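Local coordinates for protein ORF 37 (Human herpesvirus 8 type M, PDB 3FHD) that processes branched or non-linear viral DNA intermediates as a nuclease with endonuclease and exonuclease activities, accepting both double-stranded and single-stranded DNA, at residues G202-L213 with V264-K272; N357-T368 with S378-V389. All coordinates share one frame; numbering follows the deposited sequence.

Interaction 1 (G202-L213 with V264-K272); sequences GLRCEEVVKTLL and VYEIKCRFK. With MG (magnesium ion), chain E; SO4 (sulfate ion), chain C.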
loop_
_atom_site.group_PDB
_atom_site.type_symbol
_atom_site.label_atom_id
_atom_site.label_comp_id
_atom_site.label_asym_id
_atom_site.label_seq_id
_atom_site.Cartn_x
_atom_site.Cartn_y
_atom_site.Cartn_z
ATOM N N GLY A 202 10.071 3.378 12.397
ATOM C CA GLY A 202 9.650 3.319 10.982
ATOM C C GLY A 202 8.851 2.072 10.616
ATOM O O GLY A 202 7.640 2.026 10.808
ATOM N N LEU A 203 9.533 1.058 10.084
ATOM C CA LEU A 203 8.927 -0.268 9.926
ATOM C C LEU A 203 8.724 -0.972 11.275
ATOM O O LEU A 203 7.743 -1.696 11.451
ATOM C CB LEU A 203 9.716 -1.160 8.938
ATOM C CG LEU A 203 9.361 -2.658 8.737
ATOM C CD1 LEU A 203 7.859 -3.022 8.957
ATOM C CD2 LEU A 203 9.789 -3.134 7.340
ATOM N N ARG A 204 9.635 -0.752 12.221
ATOM C CA ARG A 204 9.473 -1.270 13.568
ATOM C C ARG A 204 8.146 -0.776 14.177
ATOM O O ARG A 204 7.329 -1.585 14.616
ATOM C CB ARG A 204 10.664 -0.875 14.453
ATOM N N CYS A 205 7.931 0.544 14.166
ATOM C CA CYS A 205 6.705 1.127 14.694
ATOM C C CYS A 205 5.434 0.670 13.955
ATOM O O CYS A 205 4.418 0.400 14.598
ATOM C CB CYS A 205 6.818 2.645 14.743
ATOM S SG CYS A 205 7.953 3.140 16.104
ATOM N N GLU A 206 5.489 0.574 12.620
ATOM C CA GLU A 206 4.357 0.030 11.872
ATOM C C GLU A 206 3.958 -1.352 12.338
ATOM O O GLU A 206 2.767 -1.630 12.456
ATOM C CB GLU A 206 4.568 0.087 10.352
ATOM C CG GLU A 206 4.440 1.525 9.880
ATOM C CD GLU A 206 4.178 1.657 8.383
ATOM O OE1 GLU A 206 3.845 0.628 7.732
ATOM O OE2 GLU A 206 4.302 2.809 7.881
ATOM N N GLU A 207 4.946 -2.200 12.642
ATOM C CA GLU A 207 4.662 -3.549 13.133
ATOM C C GLU A 207 3.960 -3.516 14.485
ATOM O O GLU A 207 3.120 -4.389 14.774
ATOM C CB GLU A 207 5.944 -4.397 13.264
ATOM C CG GLU A 207 6.505 -4.934 11.951
ATOM C CD GLU A 207 5.489 -5.741 11.164
ATOM O OE1 GLU A 207 4.931 -6.733 11.709
ATOM O OE2 GLU A 207 5.264 -5.384 9.986
ATOM N N VAL A 208 4.310 -2.525 15.317
ATOM C CA VAL A 208 3.652 -2.391 16.610
ATOM C C VAL A 208 2.179 -2.060 16.416
ATOM O O VAL A 208 1.309 -2.654 17.084
ATOM C CB VAL A 208 4.344 -1.356 17.532
ATOM C CG1 VAL A 208 3.435 -0.989 18.701
ATOM C CG2 VAL A 208 5.649 -1.927 18.056
ATOM N N VAL A 209 1.891 -1.114 15.516
ATOM C CA VAL A 209 0.498 -0.792 15.242
ATOM C C VAL A 209 -0.288 -2.013 14.708
ATOM O O VAL A 209 -1.438 -2.217 15.112
ATOM C CB VAL A 209 0.319 0.423 14.308
ATOM C CG1 VAL A 209 -1.193 0.688 14.028
ATOM C CG2 VAL A 209 0.995 1.665 14.915
ATOM N N LYS A 210 0.312 -2.806 13.818
ATOM C CA LYS A 210 -0.347 -4.053 13.344
ATOM C C LYS A 210 -0.735 -4.936 14.506
ATOM O O LYS A 210 -1.863 -5.443 14.549
ATOM C CB LYS A 210 0.558 -4.892 12.432
ATOM C CG LYS A 210 0.830 -4.291 11.109
ATOM C CD LYS A 210 1.429 -5.279 10.113
ATOM C CE LYS A 210 2.154 -4.449 9.046
ATOM N NZ LYS A 210 2.462 -5.141 7.770
ATOM N N THR A 211 0.203 -5.140 15.435
ATOM C CA THR A 211 -0.085 -5.929 16.658
ATOM C C THR A 211 -1.261 -5.392 17.483
ATOM O O THR A 211 -2.077 -6.180 17.988
ATOM C CB THR A 211 1.149 -6.081 17.561
ATOM O OG1 THR A 211 2.241 -6.553 16.771
ATOM C CG2 THR A 211 0.881 -7.127 18.681
ATOM N N LEU A 212 -1.331 -4.071 17.637
ATOM C CA LEU A 212 -2.468 -3.406 18.293
ATOM C C LEU A 212 -3.812 -3.668 17.611
ATOM O O LEU A 212 -4.806 -3.975 18.292
ATOM C CB LEU A 212 -2.231 -1.898 18.399
ATOM C CG LEU A 212 -1.102 -1.401 19.320
ATOM C CD1 LEU A 212 -0.704 0.040 19.000
ATOM C CD2 LEU A 212 -1.504 -1.533 20.799
ATOM N N LEU A 213 -3.847 -3.540 16.284
ATOM C CA LEU A 213 -5.057 -3.804 15.503
ATOM C C LEU A 213 -5.489 -5.263 15.654
ATOM O O LEU A 213 -6.645 -5.562 15.977
ATOM C CB LEU A 213 -4.817 -3.439 14.008
ATOM C CG LEU A 213 -4.529 -1.954 13.715
ATOM C CD1 LEU A 213 -4.180 -1.632 12.227
ATOM C CD2 LEU A 213 -5.695 -1.083 14.200
ATOM N N VAL A 264 -10.074 -2.896 5.859
ATOM C CA VAL A 264 -8.687 -2.702 5.383
ATOM C C VAL A 264 -8.063 -1.474 6.070
ATOM O O VAL A 264 -8.653 -0.385 6.046
ATOM C CB VAL A 264 -8.620 -2.639 3.812
ATOM C CG1 VAL A 264 -7.189 -2.362 3.335
ATOM C CG2 VAL A 264 -9.191 -3.949 3.201
ATOM N N TYR A 265 -6.849 -1.621 6.636
ATOM C CA TYR A 265 -6.176 -0.498 7.324
ATOM C C TYR A 265 -4.804 -0.119 6.725
ATOM O O TYR A 265 -3.955 -0.997 6.499
ATOM C CB TYR A 265 -5.957 -0.792 8.828
ATOM C CG TYR A 265 -7.184 -1.101 9.669
ATOM C CD1 TYR A 265 -7.611 -0.220 10.663
ATOM C CD2 TYR A 265 -7.884 -2.311 9.511
ATOM C CE1 TYR A 265 -8.735 -0.527 11.456
ATOM C CE2 TYR A 265 -8.982 -2.627 10.301
ATOM C CZ TYR A 265 -9.406 -1.733 11.266
ATOM O OH TYR A 265 -10.508 -2.034 12.030
ATOM N N GLU A 266 -4.633 1.164 6.411
ATOM C CA GLU A 266 -3.345 1.733 6.076
ATOM C C GLU A 266 -2.742 2.332 7.379
ATOM O O GLU A 266 -3.354 3.177 7.994
ATOM C CB GLU A 266 -3.515 2.796 4.992
ATOM C CG GLU A 266 -2.267 3.598 4.651
ATOM C CD GLU A 266 -1.039 2.744 4.276
ATOM O OE1 GLU A 266 -1.130 1.722 3.528
ATOM O OE2 GLU A 266 0.055 3.145 4.701
ATOM N N ILE A 267 -1.549 1.888 7.755
ATOM C CA ILE A 267 -0.948 2.269 9.048
ATOM C C ILE A 267 0.051 3.417 8.850
ATOM O O ILE A 267 0.852 3.360 7.935
ATOM C CB ILE A 267 -0.284 1.033 9.716
ATOM C CG1 ILE A 267 -1.357 0.065 10.210
ATOM C CG2 ILE A 267 0.695 1.445 10.879
ATOM C CD1 ILE A 267 -0.876 -1.337 10.399
ATOM N N LYS A 268 -0.034 4.480 9.667
ATOM C CA LYS A 268 0.957 5.589 9.643
ATOM C C LYS A 268 1.449 5.833 11.080
ATOM O O LYS A 268 0.698 5.608 12.015
ATOM C CB LYS A 268 0.322 6.901 9.135
ATOM C CG LYS A 268 -0.296 6.812 7.737
ATOM C CD LYS A 268 0.812 6.520 6.717
ATOM C CE LYS A 268 0.213 6.302 5.334
ATOM N NZ LYS A 268 1.223 5.781 4.388
ATOM N N CYS A 269 2.686 6.252 11.254
ATOM C CA CYS A 269 3.165 6.622 12.594
ATOM C C CYS A 269 3.535 8.084 12.604
ATOM O O CYS A 269 4.050 8.597 11.592
ATOM C CB CYS A 269 4.332 5.737 13.013
ATOM S SG CYS A 269 3.980 3.992 12.937
ATOM N N ARG A 270 3.236 8.782 13.705
ATOM C CA ARG A 270 3.482 10.228 13.794
ATOM C C ARG A 270 4.719 10.553 14.613
ATOM O O ARG A 270 4.603 10.834 15.793
ATOM C CB ARG A 270 2.298 10.904 14.465
ATOM C CG ARG A 270 0.982 10.597 13.826
ATOM C CD ARG A 270 0.699 11.643 12.825
ATOM N NE ARG A 270 1.561 11.444 11.684
ATOM C CZ ARG A 270 1.728 12.319 10.711
ATOM N NH1 ARG A 270 1.086 13.473 10.748
ATOM N NH2 ARG A 270 2.533 12.021 9.696
ATOM N N PHE A 271 5.896 10.533 13.992
ATOM C CA PHE A 271 7.110 10.688 14.764
ATOM C C PHE A 271 7.322 12.097 15.338
ATOM O O PHE A 271 8.052 12.245 16.325
ATOM C CB PHE A 271 8.307 10.185 13.988
ATOM C CG PHE A 271 8.254 8.703 13.727
ATOM C CD1 PHE A 271 7.930 7.801 14.765
ATOM C CD2 PHE A 271 8.514 8.196 12.452
ATOM C CE1 PHE A 271 7.871 6.441 14.533
ATOM C CE2 PHE A 271 8.455 6.827 12.210
ATOM C CZ PHE A 271 8.140 5.948 13.258
ATOM N N LYS A 272 6.654 13.107 14.779
ATOM C CA LYS A 272 6.790 14.481 15.327
ATOM C C LYS A 272 6.275 14.564 16.754
ATOM O O LYS A 272 6.586 15.515 17.459
ATOM C CB LYS A 272 5.987 15.515 14.519
ATOM C CG LYS A 272 6.453 15.858 13.104
ATOM C CD LYS A 272 5.469 16.895 12.446
ATOM C CE LYS A 272 4.031 16.330 12.261
ATOM N NZ LYS A 272 3.111 17.142 11.345
HETATM MG MG MG E . 1.802 2.262 6.053
HETATM S S SO4 C . 5.798 12.604 11.269
HETATM O O1 SO4 C . 7.162 13.085 11.536
HETATM O O2 SO4 C . 4.867 13.053 12.312
HETATM O O3 SO4 C . 5.374 13.169 9.988
HETATM O O4 SO4 C . 5.844 11.146 11.165
HETATM O O HOH W 1 4.652 5.728 8.888
#
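Val-209 and Leu-213 of helix 203-213 lie on Ile-267 of strand 264-269, a worked example of helix-on-sheet packing in the PD-(D/E)XK nuclease core, where the same strand carries the acidic and lysine residues of the signature, Glu-266 and Lys-268. The axes approach to 8.2 Å at 128°. Apolar contacts come first. Ile-267 uses both its branches: CG2, anti to the backbone N, slides past Val-209 and meets its CB at 3.6 Å, while CD1 reaches tip to tip toward Leu-213 CD1. That same Ile-267 CD1 presses into Lys-210 CG at 3.5 Å, tighter than ordinary van der Waals contact, where the lysine stem crosses it nearly at a right angle; the Lys-210 amine goes on to the carbonyls of Asp-243 and Leu-225.

Sulfur contacts follow at the helix start. Cys-205 CB touches Cys-269 SG at 3.6 Å, and Cys-205 SG lies at the edge of the Phe-271 ring, 82° off its normal. The two cysteines are not joined here, although a disulfide between them has been seen in another structure of this protein.

Metal chemistry gathers beside the strand, where Glu-206 of the helix also approaches. Magnesium is bound by Glu-266 OE2 and Ile-267 O, each at 2.4 Å, with Asp-243 as a further ligand. Lys-268 NZ meets Glu-266 OE2 from above the carboxylate plane. Glu-206, a magnesium ligand in another structure, is not bound here, its OE2 staying 3.1 Å from the ion. One water donates to Glu-206 OE2 and accepts from Cys-269 N, at 3.1 Å from each.

Interaction 2 (N357-T368 with S378-V389); sequences NSTTESDVYVLT and SIKARFKANLFV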
loop_
_atom_site.group_PDB
_atom_site.type_symbol
_atom_site.label_atom_id
_atom_site.label_comp_id
_atom_site.label_asym_id
_atom_site.label_seq_id
_atom_site.Cartn_x
_atom_site.Cartn_y
_atom_site.Cartn_z
ATOM N N ASN A 357 -17.047 12.250 3.390
ATOM C CA ASN A 357 -16.066 12.062 4.463
ATOM C C ASN A 357 -16.207 13.120 5.557
ATOM O O ASN A 357 -15.228 13.746 5.971
ATOM C CB ASN A 357 -14.632 12.032 3.922
ATOM C CG ASN A 357 -14.329 10.765 3.152
ATOM O OD1 ASN A 357 -14.091 9.700 3.745
ATOM N ND2 ASN A 357 -14.368 10.861 1.827
ATOM N N SER A 358 -17.434 13.315 6.018
ATOM C CA SER A 358 -17.676 14.298 7.064
ATOM C C SER A 358 -18.786 13.891 8.039
ATOM O O SER A 358 -19.359 14.750 8.691
ATOM C CB SER A 358 -17.919 15.688 6.452
ATOM O OG SER A 358 -18.912 15.625 5.440
ATOM N N THR A 359 -19.038 12.580 8.159
ATOM C CA THR A 359 -20.088 12.016 9.044
ATOM C C THR A 359 -19.581 11.018 10.108
ATOM O O THR A 359 -19.773 11.247 11.309
ATOM C CB THR A 359 -21.219 11.341 8.217
ATOM O OG1 THR A 359 -21.751 12.280 7.277
ATOM C CG2 THR A 359 -22.373 10.847 9.122
ATOM N N THR A 360 -18.965 9.911 9.668
ATOM C CA THR A 360 -18.449 8.881 10.588
ATOM C C THR A 360 -17.187 9.374 11.274
ATOM O O THR A 360 -16.175 9.652 10.610
ATOM C CB THR A 360 -18.100 7.555 9.861
ATOM O OG1 THR A 360 -19.074 7.283 8.848
ATOM C CG2 THR A 360 -18.027 6.379 10.851
ATOM N N GLU A 361 -17.238 9.472 12.601
ATOM C CA GLU A 361 -16.099 9.990 13.378
ATOM C C GLU A 361 -14.953 8.989 13.592
ATOM O O GLU A 361 -15.131 7.777 13.442
ATOM C CB GLU A 361 -16.581 10.547 14.726
ATOM C CG GLU A 361 -17.604 11.664 14.592
ATOM C CD GLU A 361 -18.028 12.212 15.941
ATOM O OE1 GLU A 361 -18.452 11.408 16.793
ATOM O OE2 GLU A 361 -17.933 13.441 16.148
ATOM N N SER A 362 -13.774 9.518 13.931
ATOM C CA SER A 362 -12.599 8.708 14.273
ATOM C C SER A 362 -12.749 8.069 15.659
ATOM O O SER A 362 -13.349 8.657 16.546
ATOM C CB SER A 362 -11.346 9.573 14.270
ATOM O OG SER A 362 -10.938 9.906 12.963
ATOM N N ASP A 363 -12.215 6.863 15.834
ATOM C CA ASP A 363 -12.116 6.254 17.156
ATOM C C ASP A 363 -10.741 6.551 17.731
ATOM O O ASP A 363 -9.731 6.314 17.060
ATOM C CB ASP A 363 -12.307 4.742 17.079
ATOM C CG ASP A 363 -13.735 4.348 16.712
ATOM O OD1 ASP A 363 -14.666 4.833 17.363
ATOM O OD2 ASP A 363 -13.926 3.550 15.773
ATOM N N VAL A 364 -10.692 7.055 18.966
ATOM C CA VAL A 364 -9.398 7.271 19.623
ATOM C C VAL A 364 -9.201 6.253 20.753
ATOM O O VAL A 364 -10.069 6.104 21.574
ATOM C CB VAL A 364 -9.275 8.712 20.168
ATOM C CG1 VAL A 364 -7.924 8.898 20.859
ATOM C CG2 VAL A 364 -9.453 9.713 19.026
ATOM N N TYR A 365 -8.050 5.570 20.777
ATOM C CA TYR A 365 -7.719 4.578 21.804
ATOM C C TYR A 365 -6.530 5.069 22.607
ATOM O O TYR A 365 -5.421 5.183 22.095
ATOM C CB TYR A 365 -7.364 3.221 21.184
ATOM C CG TYR A 365 -8.441 2.669 20.314
ATOM C CD1 TYR A 365 -9.416 1.837 20.852
ATOM C CD2 TYR A 365 -8.525 3.019 18.960
ATOM C CE1 TYR A 365 -10.428 1.314 20.070
ATOM C CE2 TYR A 365 -9.557 2.512 18.157
ATOM C CZ TYR A 365 -10.513 1.665 18.746
ATOM O OH TYR A 365 -11.545 1.135 18.001
ATOM N N VAL A 366 -6.765 5.384 23.867
ATOM C CA VAL A 366 -5.671 5.718 24.774
ATOM C C VAL A 366 -5.165 4.398 25.350
ATOM O O VAL A 366 -5.951 3.607 25.876
ATOM C CB VAL A 366 -6.146 6.670 25.885
ATOM C CG1 VAL A 366 -5.022 6.917 26.908
ATOM C CG2 VAL A 366 -6.654 7.992 25.284
ATOM N N LEU A 367 -3.865 4.134 25.246
ATOM C CA LEU A 367 -3.368 2.849 25.722
ATOM C C LEU A 367 -2.888 2.940 27.164
ATOM O O LEU A 367 -2.480 4.016 27.606
ATOM C CB LEU A 367 -2.262 2.316 24.801
ATOM C CG LEU A 367 -2.619 2.268 23.300
ATOM C CD1 LEU A 367 -1.383 2.101 22.422
ATOM C CD2 LEU A 367 -3.653 1.167 23.027
ATOM N N THR A 368 -2.941 1.819 27.895
ATOM C CA THR A 368 -2.304 1.753 29.196
ATOM C C THR A 368 -0.791 1.952 29.106
ATOM O O THR A 368 -0.135 1.541 28.144
ATOM C CB THR A 368 -2.604 0.434 29.977
ATOM O OG1 THR A 368 -2.201 -0.700 29.194
ATOM C CG2 THR A 368 -4.082 0.342 30.338
ATOM N N SER A 378 -2.639 -2.447 26.903
ATOM C CA SER A 378 -3.994 -2.741 26.458
ATOM C C SER A 378 -4.775 -1.424 26.354
ATOM O O SER A 378 -4.220 -0.359 26.616
ATOM C CB SER A 378 -4.665 -3.719 27.443
ATOM O OG SER A 378 -4.630 -3.207 28.762
ATOM N N ILE A 379 -6.046 -1.486 25.967
ATOM C CA ILE A 379 -6.866 -0.272 25.852
ATOM C C ILE A 379 -7.247 0.194 27.251
ATOM O O ILE A 379 -7.770 -0.598 28.038
ATOM C CB ILE A 379 -8.137 -0.508 24.975
ATOM C CG1 ILE A 379 -7.738 -0.898 23.546
ATOM C CG2 ILE A 379 -9.050 0.712 24.959
ATOM C CD1 ILE A 379 -8.902 -1.429 22.702
ATOM N N LYS A 380 -6.939 1.460 27.561
ATOM C CA LYS A 380 -7.346 2.102 28.817
ATOM C C LYS A 380 -8.694 2.799 28.640
ATOM O O LYS A 380 -9.552 2.723 29.515
ATOM C CB LYS A 380 -6.313 3.145 29.265
ATOM C CG LYS A 380 -6.631 3.800 30.596
ATOM C CD LYS A 380 -6.056 5.185 30.696
ATOM C CE LYS A 380 -6.182 5.718 32.119
ATOM N NZ LYS A 380 -7.518 6.310 32.414
ATOM N N ALA A 381 -8.862 3.500 27.520
ATOM C CA ALA A 381 -10.086 4.250 27.255
ATOM C C ALA A 381 -10.239 4.482 25.768
ATOM O O ALA A 381 -9.245 4.546 25.035
ATOM C CB ALA A 381 -10.076 5.571 27.993
ATOM N N ARG A 382 -11.490 4.634 25.342
ATOM C CA ARG A 382 -11.876 4.704 23.941
ATOM C C ARG A 382 -12.915 5.815 23.810
ATOM O O ARG A 382 -13.822 5.875 24.613
ATOM C CB ARG A 382 -12.515 3.369 23.582
ATOM C CG ARG A 382 -12.811 3.122 22.145
ATOM C CD ARG A 382 -13.672 1.858 22.065
ATOM N NE ARG A 382 -14.286 1.629 20.755
ATOM C CZ ARG A 382 -14.804 2.569 19.961
ATOM N NH1 ARG A 382 -15.330 2.216 18.788
ATOM N NH2 ARG A 382 -14.810 3.855 20.323
ATOM N N PHE A 383 -12.774 6.692 22.811
ATOM C CA PHE A 383 -13.736 7.786 22.593
ATOM C C PHE A 383 -13.810 8.252 21.134
ATOM O O PHE A 383 -12.866 8.077 20.388
ATOM C CB PHE A 383 -13.480 8.968 23.549
ATOM C CG PHE A 383 -12.166 9.695 23.341
ATOM C CD1 PHE A 383 -12.116 10.859 22.582
ATOM C CD2 PHE A 383 -10.989 9.251 23.955
ATOM C CE1 PHE A 383 -10.905 11.554 22.402
ATOM C CE2 PHE A 383 -9.786 9.934 23.782
ATOM C CZ PHE A 383 -9.745 11.092 23.008
ATOM N N LYS A 384 -14.930 8.856 20.738
ATOM C CA LYS A 384 -15.093 9.376 19.365
ATOM C C LYS A 384 -14.505 10.790 19.212
ATOM O O LYS A 384 -14.618 11.625 20.115
ATOM C CB LYS A 384 -16.578 9.425 18.969
ATOM C CG LYS A 384 -17.306 8.102 18.958
ATOM C CD LYS A 384 -16.707 7.139 17.954
ATOM C CE LYS A 384 -17.550 5.880 17.861
ATOM N NZ LYS A 384 -17.479 5.286 16.486
ATOM N N ALA A 385 -13.895 11.065 18.064
ATOM C CA ALA A 385 -13.400 12.411 17.776
ATOM C C ALA A 385 -13.859 12.837 16.381
ATOM O O ALA A 385 -13.674 12.082 15.414
ATOM C CB ALA A 385 -11.866 12.481 17.908
ATOM N N ASN A 386 -14.477 14.019 16.283
ATOM C CA ASN A 386 -14.891 14.564 14.980
ATOM C C ASN A 386 -13.687 15.054 14.172
ATOM O O ASN A 386 -13.530 16.236 13.861
ATOM C CB ASN A 386 -16.020 15.617 15.082
ATOM C CG ASN A 386 -15.755 16.702 16.132
ATOM O OD1 ASN A 386 -14.935 16.540 17.051
ATOM N ND2 ASN A 386 -16.459 17.821 15.993
ATOM N N LEU A 387 -12.812 14.101 13.883
ATOM C CA LEU A 387 -11.659 14.315 13.042
ATOM C C LEU A 387 -11.853 13.400 11.847
ATOM O O LEU A 387 -12.238 12.241 12.013
ATOM C CB LEU A 387 -10.377 13.958 13.801
ATOM C CG LEU A 387 -9.946 14.874 14.963
ATOM C CD1 LEU A 387 -8.575 14.499 15.418
ATOM C CD2 LEU A 387 -9.990 16.363 14.587
ATOM N N PHE A 388 -11.580 13.918 10.653
ATOM C CA PHE A 388 -11.904 13.227 9.390
ATOM C C PHE A 388 -10.707 13.221 8.464
ATOM O O PHE A 388 -9.828 14.069 8.599
ATOM C CB PHE A 388 -13.066 13.938 8.659
ATOM C CG PHE A 388 -14.305 14.078 9.484
ATOM C CD1 PHE A 388 -15.164 12.996 9.672
ATOM C CD2 PHE A 388 -14.600 15.285 10.109
ATOM C CE1 PHE A 388 -16.320 13.124 10.476
ATOM C CE2 PHE A 388 -15.762 15.425 10.908
ATOM C CZ PHE A 388 -16.606 14.341 11.090
ATOM N N VAL A 389 -10.694 12.295 7.501
ATOM C CA VAL A 389 -9.600 12.248 6.516
ATOM C C VAL A 389 -9.569 13.550 5.717
ATOM O O VAL A 389 -10.620 14.104 5.396
ATOM C CB VAL A 389 -9.715 11.030 5.552
ATOM C CG1 VAL A 389 -10.948 11.163 4.646
ATOM C CG2 VAL A 389 -8.407 10.879 4.731
HETATM O O HOH W 2 -13.178 15.085 4.941
HETATM O O HOH W 3 -13.447 10.336 10.657
HETATM O O HOH W 4 -17.368 6.398 14.263
#
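Strands 362-367 and 379-385 pair antiparallel, from Ser-362 with Ala-385 to Leu-367 with Ile-379, inside the mixed sheet, with strand 455-464 beyond the first and 326-328 beyond the second. Ser-362 and Ala-385 exchange backbone bonds in both directions, as do Val-364 and Phe-383. Val-364, Val-366, Phe-383 and Ala-385 share one face, and Leu-299 of helix 296-303 packs on Val-364, Phe-383 and Ala-385. Phe-383 holds CG between its backbone N and carbonyl carbon (chi1 66°), which lays its ring alongside Val-364: Val-364 CB sits over one face of the Phe-383 ring, 3.8 Å from its centroid, while Val-366 CG2 meets the edge.

The regular ladder is interrupted by a classic beta bulge, in which Lys-380 and Ala-381 both face Val-366. Val-366 O accepts from Lys-380 N at 2.9 Å and, more weakly, from Ala-381 N at 3.3 Å, shifting the register by one. Past it, Thr-368 N donates to Ser-378 O, and Ser-378 N returns to Thr-368 OG1.

The opposite face, more mixed, carries a salt-bridge network. Asp-363 OD1 collects Lys-384 NZ at 3.0 Å and both terminal nitrogens of Arg-382, the three bonds individually weak, with carboxylate and guanidinium planes 71° apart. Arg-382 runs extended alongside Tyr-365, its CG 3.6 Å from Tyr-365 CE1.

At the far end Asn-386 centres an inverse gamma turn, so Ala-385 O accepts from Leu-387 N as well as Ser-362 N. Ser-362 OG donates to Leu-387 O at 2.8 Å from above the carbonyl plane and also hydrogen-bonds Thr-462 of strand 455-464. Ser-358 CA rests over the Phe-388 ring, 3.9 Å from its centroid.

Both contacts reach the same mixed sheet of the nuclease fold, yet their chemistry follows their positions. Interaction 1 is mostly buried and joins a helix to a strand through side chains, without a direct hydrogen bond; several of its polar groups gather at the magnesium site. Interaction 2, farther from the chain's centre and only partly buried, joins two strands chiefly through backbone bonds and buries more than twice the surface, with charged side chains paired along its exposed parts. Helix 203-217 links them: Leu-212 CD2 touches Leu-367 CD1 at 4.0 Å, while Leu-217 and Leu-216 pack on Tyr-365 and Ile-379. The centres of interactions 1 and 2 are about 16 Å apart.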